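Local coordinates for periplasmic binding protein/LacI transcriptional regulator (Brachyspira murdochii, PDB 4KQC), which probably binds a carbohydrate as the solute-binding component of an ABC transporter, at residues I276-Q279 with A280-A284; W302-K305 with T306-D309. All blocks are in the same frame, centred on the assembly; numbering follows the deposited sequence. Where two conformers were deposited one is given.

Interaction 1: I276-Q279 with A280-A284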
loop_
_atom_site.group_PDB
_atom_site.type_symbol
_atom_site.label_atom_id
_atom_site.label_comp_id
_atom_site.label_asym_id
_atom_site.label_seq_id
_atom_site.Cartn_x
_atom_site.Cartn_y
_atom_site.Cartn_z
ATOM N N ILE A 276 10.986 -1.221 -6.430
ATOM C CA ILE A 276 9.940 -2.067 -7.009
ATOM C C ILE A 276 10.138 -2.129 -8.500
ATOM O O ILE A 276 10.152 -3.194 -9.088
ATOM C CB ILE A 276 8.571 -1.571 -6.619
ATOM C CG1 ILE A 276 8.336 -1.816 -5.120
ATOM C CG2 ILE A 276 7.497 -2.217 -7.431
ATOM C CD1 ILE A 276 7.148 -1.086 -4.531
ATOM N N GLY A 277 10.309 -1.012 -9.135
ATOM C CA GLY A 277 10.495 -1.036 -10.585
ATOM C C GLY A 277 11.814 -1.635 -11.016
ATOM O O GLY A 277 11.878 -2.406 -11.963
ATOM N N PHE A 278 12.881 -1.316 -10.320
ATOM C CA PHE A 278 14.192 -1.821 -10.688
ATOM C C PHE A 278 14.209 -3.361 -10.568
ATOM O O PHE A 278 14.702 -4.083 -11.470
ATOM C CB PHE A 278 15.260 -1.180 -9.816
ATOM C CG PHE A 278 16.632 -1.449 -10.279
ATOM C CD1 PHE A 278 17.265 -2.637 -9.977
ATOM C CD2 PHE A 278 17.308 -0.493 -10.987
ATOM C CE1 PHE A 278 18.549 -2.891 -10.395
ATOM C CE2 PHE A 278 18.593 -0.754 -11.441
ATOM C CZ PHE A 278 19.196 -1.967 -11.154
ATOM N N GLN A 279 13.670 -3.843 -9.457
ATOM C CA GLN A 279 13.673 -5.295 -9.166
ATOM C C GLN A 279 12.729 -6.051 -10.085
ATOM O O GLN A 279 13.043 -7.178 -10.492
ATOM C CB GLN A 279 13.404 -5.591 -7.718
ATOM C CG GLN A 279 14.553 -5.097 -6.815
ATOM C CD GLN A 279 15.896 -5.758 -7.118
ATOM O OE1 GLN A 279 15.945 -6.920 -7.499
ATOM N NE2 GLN A 279 16.991 -5.006 -6.976
ATOM N N ALA A 280 11.605 -5.451 -10.456
ATOM C CA ALA A 280 10.684 -6.053 -11.444
ATOM C C ALA A 280 11.398 -6.354 -12.736
ATOM O O ALA A 280 11.302 -7.465 -13.235
ATOM C CB ALA A 280 9.513 -5.129 -11.711
ATOM N N VAL A 281 12.096 -5.352 -13.307
ATOM C CA VAL A 281 12.770 -5.545 -14.568
ATOM C C VAL A 281 13.919 -6.510 -14.379
ATOM O O VAL A 281 14.168 -7.285 -15.306
ATOM C CB VAL A 281 13.182 -4.217 -15.185
ATOM C CG1 VAL A 281 14.168 -4.429 -16.343
ATOM C CG2 VAL A 281 11.941 -3.480 -15.617
ATOM N N THR A 282 14.683 -6.402 -13.286
ATOM C CA THR A 282 15.725 -7.370 -13.025
ATOM C C THR A 282 15.236 -8.812 -13.043
ATOM O O THR A 282 15.862 -9.649 -13.650
ATOM C CB THR A 282 16.437 -7.043 -11.690
ATOM O OG1 THR A 282 17.006 -5.732 -11.799
ATOM C CG2 THR A 282 17.590 -8.026 -11.399
ATOM N N LEU A 283 14.180 -9.101 -12.316
ATOM C CA LEU A 283 13.596 -10.434 -12.268
ATOM C C LEU A 283 13.194 -10.846 -13.686
ATOM O O LEU A 283 13.397 -11.983 -14.096
ATOM C CB LEU A 283 12.370 -10.456 -11.345
ATOM C CG LEU A 283 12.617 -10.409 -9.847
ATOM C CD1 LEU A 283 11.308 -10.270 -9.058
ATOM C CD2 LEU A 283 13.349 -11.664 -9.498
ATOM N N ALA A 284 12.568 -9.929 -14.409
ATOM C CA ALA A 284 12.074 -10.277 -15.730
ATOM C C ALA A 284 13.187 -10.607 -16.702
ATOM O O ALA A 284 13.093 -11.598 -17.457
ATOM C CB ALA A 284 11.202 -9.192 -16.245
#

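Interaction 2: W302-K305 with T306-D309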
loop_
_atom_site.group_PDB
_atom_site.type_symbol
_atom_site.label_atom_id
_atom_site.label_comp_id
_atom_site.label_asym_id
_atom_site.label_seq_id
_atom_site.Cartn_x
_atom_site.Cartn_y
_atom_site.Cartn_z
ATOM N N TRP A 302 9.146 3.593 8.048
ATOM C CA TRP A 302 8.356 4.591 8.765
ATOM C C TRP A 302 8.881 5.972 8.428
ATOM O O TRP A 302 10.100 6.203 8.435
ATOM C CB TRP A 302 8.499 4.353 10.278
ATOM C CG TRP A 302 7.820 5.340 11.138
ATOM C CD1 TRP A 302 8.381 6.364 11.821
ATOM C CD2 TRP A 302 6.397 5.403 11.393
ATOM N NE1 TRP A 302 7.409 7.035 12.537
ATOM C CE2 TRP A 302 6.182 6.493 12.267
ATOM C CE3 TRP A 302 5.298 4.648 10.971
ATOM C CZ2 TRP A 302 4.914 6.812 12.775
ATOM C CZ3 TRP A 302 4.056 4.995 11.441
ATOM C CH2 TRP A 302 3.871 6.069 12.327
ATOM N N TYR A 303 7.969 6.904 8.267
ATOM C CA TYR A 303 8.301 8.325 8.109
ATOM C C TYR A 303 7.330 9.175 8.938
ATOM O O TYR A 303 6.148 8.794 9.170
ATOM C CB TYR A 303 8.417 8.731 6.681
ATOM C CG TYR A 303 7.106 8.932 5.956
ATOM C CD1 TYR A 303 6.452 7.846 5.411
ATOM C CD2 TYR A 303 6.584 10.198 5.782
ATOM C CE1 TYR A 303 5.320 8.022 4.718
ATOM C CE2 TYR A 303 5.397 10.381 5.090
ATOM C CZ TYR A 303 4.779 9.281 4.591
ATOM O OH TYR A 303 3.598 9.503 3.922
ATOM N N ASP A 304 7.858 10.312 9.390
ATOM C CA ASP A 304 7.142 11.191 10.280
ATOM C C ASP A 304 7.776 12.568 10.161
ATOM O O ASP A 304 8.623 12.776 9.307
ATOM C CB ASP A 304 7.071 10.601 11.702
ATOM C CG ASP A 304 8.438 10.485 12.394
ATOM O OD1 ASP A 304 9.412 11.089 11.909
ATOM O OD2 ASP A 304 8.507 9.722 13.392
ATOM N N LYS A 305 7.388 13.469 11.041
ATOM C CA LYS A 305 7.871 14.855 10.948
ATOM C C LYS A 305 9.356 14.925 11.094
ATOM O O LYS A 305 9.994 15.787 10.486
ATOM C CB LYS A 305 7.254 15.714 12.030
ATOM C CG LYS A 305 5.972 16.346 11.605
ATOM C CD LYS A 305 5.580 17.501 12.548
ATOM C CE LYS A 305 5.914 18.879 11.973
ATOM N NZ LYS A 305 7.321 19.337 12.100
ATOM N N THR A 306 9.913 14.005 11.858
ATOM C CA THR A 306 11.336 14.022 12.128
ATOM C C THR A 306 12.201 13.671 10.928
ATOM O O THR A 306 13.333 14.192 10.802
ATOM C CB THR A 306 11.680 13.077 13.285
ATOM O OG1 THR A 306 10.863 13.418 14.408
ATOM C CG2 THR A 306 13.171 13.193 13.663
ATOM N N ASN A 307 11.731 12.785 10.050
ATOM C CA ASN A 307 12.600 12.349 8.949
ATOM C C ASN A 307 12.041 12.585 7.562
ATOM O O ASN A 307 12.646 12.179 6.563
ATOM C CB ASN A 307 12.998 10.872 9.085
ATOM C CG ASN A 307 11.830 9.919 8.905
ATOM O OD1 ASN A 307 10.687 10.363 8.822
ATOM N ND2 ASN A 307 12.119 8.620 8.799
ATOM N N ILE A 308 10.883 13.239 7.497
ATOM C CA ILE A 308 10.244 13.453 6.188
ATOM C C ILE A 308 11.125 14.209 5.148
ATOM O O ILE A 308 10.980 13.991 3.919
ATOM C CB ILE A 308 8.887 14.180 6.370
ATOM C CG1 ILE A 308 8.010 14.118 5.109
ATOM C CG2 ILE A 308 9.100 15.638 6.790
ATOM C CD1 ILE A 308 6.557 14.478 5.361
ATOM N N ASP A 309 12.017 15.085 5.624
ATOM C CA ASP A 309 12.904 15.797 4.698
ATOM C C ASP A 309 14.283 15.194 4.583
ATOM O O ASP A 309 15.143 15.734 3.866
ATOM C CB ASP A 309 13.019 17.260 5.106
ATOM C CG ASP A 309 11.701 17.967 5.025
ATOM O OD1 ASP A 309 11.069 17.867 3.953
ATOM O OD2 ASP A 309 11.335 18.665 5.996
#

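Interaction 1: I276-Q279 with A280-A284
Ile276 O accepts a hydrogen bond from Ala280 N at 3.0 Å, the first of four successive i to i+4 bonds that tie 276-279 to 280-284 as consecutive turns of the alpha-helix 273-288. The methyl CB of Ala280 rests close to that same Ile276 oxygen, while the first bond of the Ile276 side chain points away from the next turn. Gly277 follows with the bond from Val281 N to Gly277 O, nearly straight at 169°; Val281 CG2 lies 3.8 Å from this oxygen. Phe278 O is gripped twice. Thr282 N reaches it at 2.9 Å, and Thr282 OG1 donates to the same Phe278 O, also at 2.9 Å, from 40° above the carbonyl plane. The hydroxyl gets there because OG1 stands beside its own backbone N and anti to the carbonyl carbon (chi1 -60°), which turns it back along the helix and satisfies it on the backbone. The Phe278 ring slants past it, with CE1 3.5 Å from Thr282 OG1. Gln279 closes the series through the bond from Leu283 N to Gln279 O, 2.9 Å long; Leu283 CG lies 3.3 Å from that oxygen. The Gln279 side chain bends at chi2, and its OE1 passes 4.2 Å from Thr282 CB. Around the helix, Ile276 and Ala280 face Phe92 and Ala284 faces Ile90 of strand 89-92, Leu283 touches both Ile90 and Ile296, and Phe278 and Val281 pack on helix 18-33, so the helix covers the parallel sheet beside a neighbouring helix.

Interaction 2: W302-K305 with T306-D309
A type I beta turn, Asp304 to Asn307, overlaid by a weak Asx turn and braced by the Asn307 amide, forms just where the chain leaves strand 301-303, the antiparallel edge strand of the mixed sheet, and heads for helix 311-314. Asp304 O accepts from Asn307 N at 3.2 Å and, weakly, from Ile308 N, while Asp304 OD1 takes a weak bond from Thr306 N at 3.0 Å and a longer, weak one from Asn307 N. The Asp304 and Thr306 side chains run alongside each other, pointing the same way. Tyr303 CD2 and Ile308 CG1 approach to 4.2 Å, and both side chains pack on Leu257 of helix 254-261; the Tyr303 hydroxyl bonds to Asp251 O. Trp302 NE1 also steadies the Asp304 carboxylate, meeting OD2 at 3.0 Å from above its plane. Asn307 folds back over the strand end: with CG between its backbone N and carbonyl carbon (chi1 67°), the amide returns to the backbone and uses both ends, and its two bonds together fix its rotation. Asn307 OD1 receives Asp304 N at 2.9 Å. The second bond of the amide runs from Asn307 ND2 to Trp302 O, 3.2 Å long, nearly straight at 168° and only 1° out of the amide plane.

Overall arrangement
The two contacts share no element and lie in different halves of the two-lobed periplasmic binding protein fold, their centres about 27 Å apart and their nearest atoms about 13 Å. Interaction 1 is mostly buried, within a helix packed on the parallel sheet; interaction 2 is partly buried, at the edge strand of the mixed sheet, with Lys305 and Thr306 exposed. Regular main-chain bonds do most of the work in 276-284, where one hydroxyl adds to the repeating pattern. In 302-309 no helix supplies such a pattern, and an Asn carboxamide and, more weakly, an Asp carboxylate supplement a few turn bonds. Apolar side chains bind each element to its own lobe.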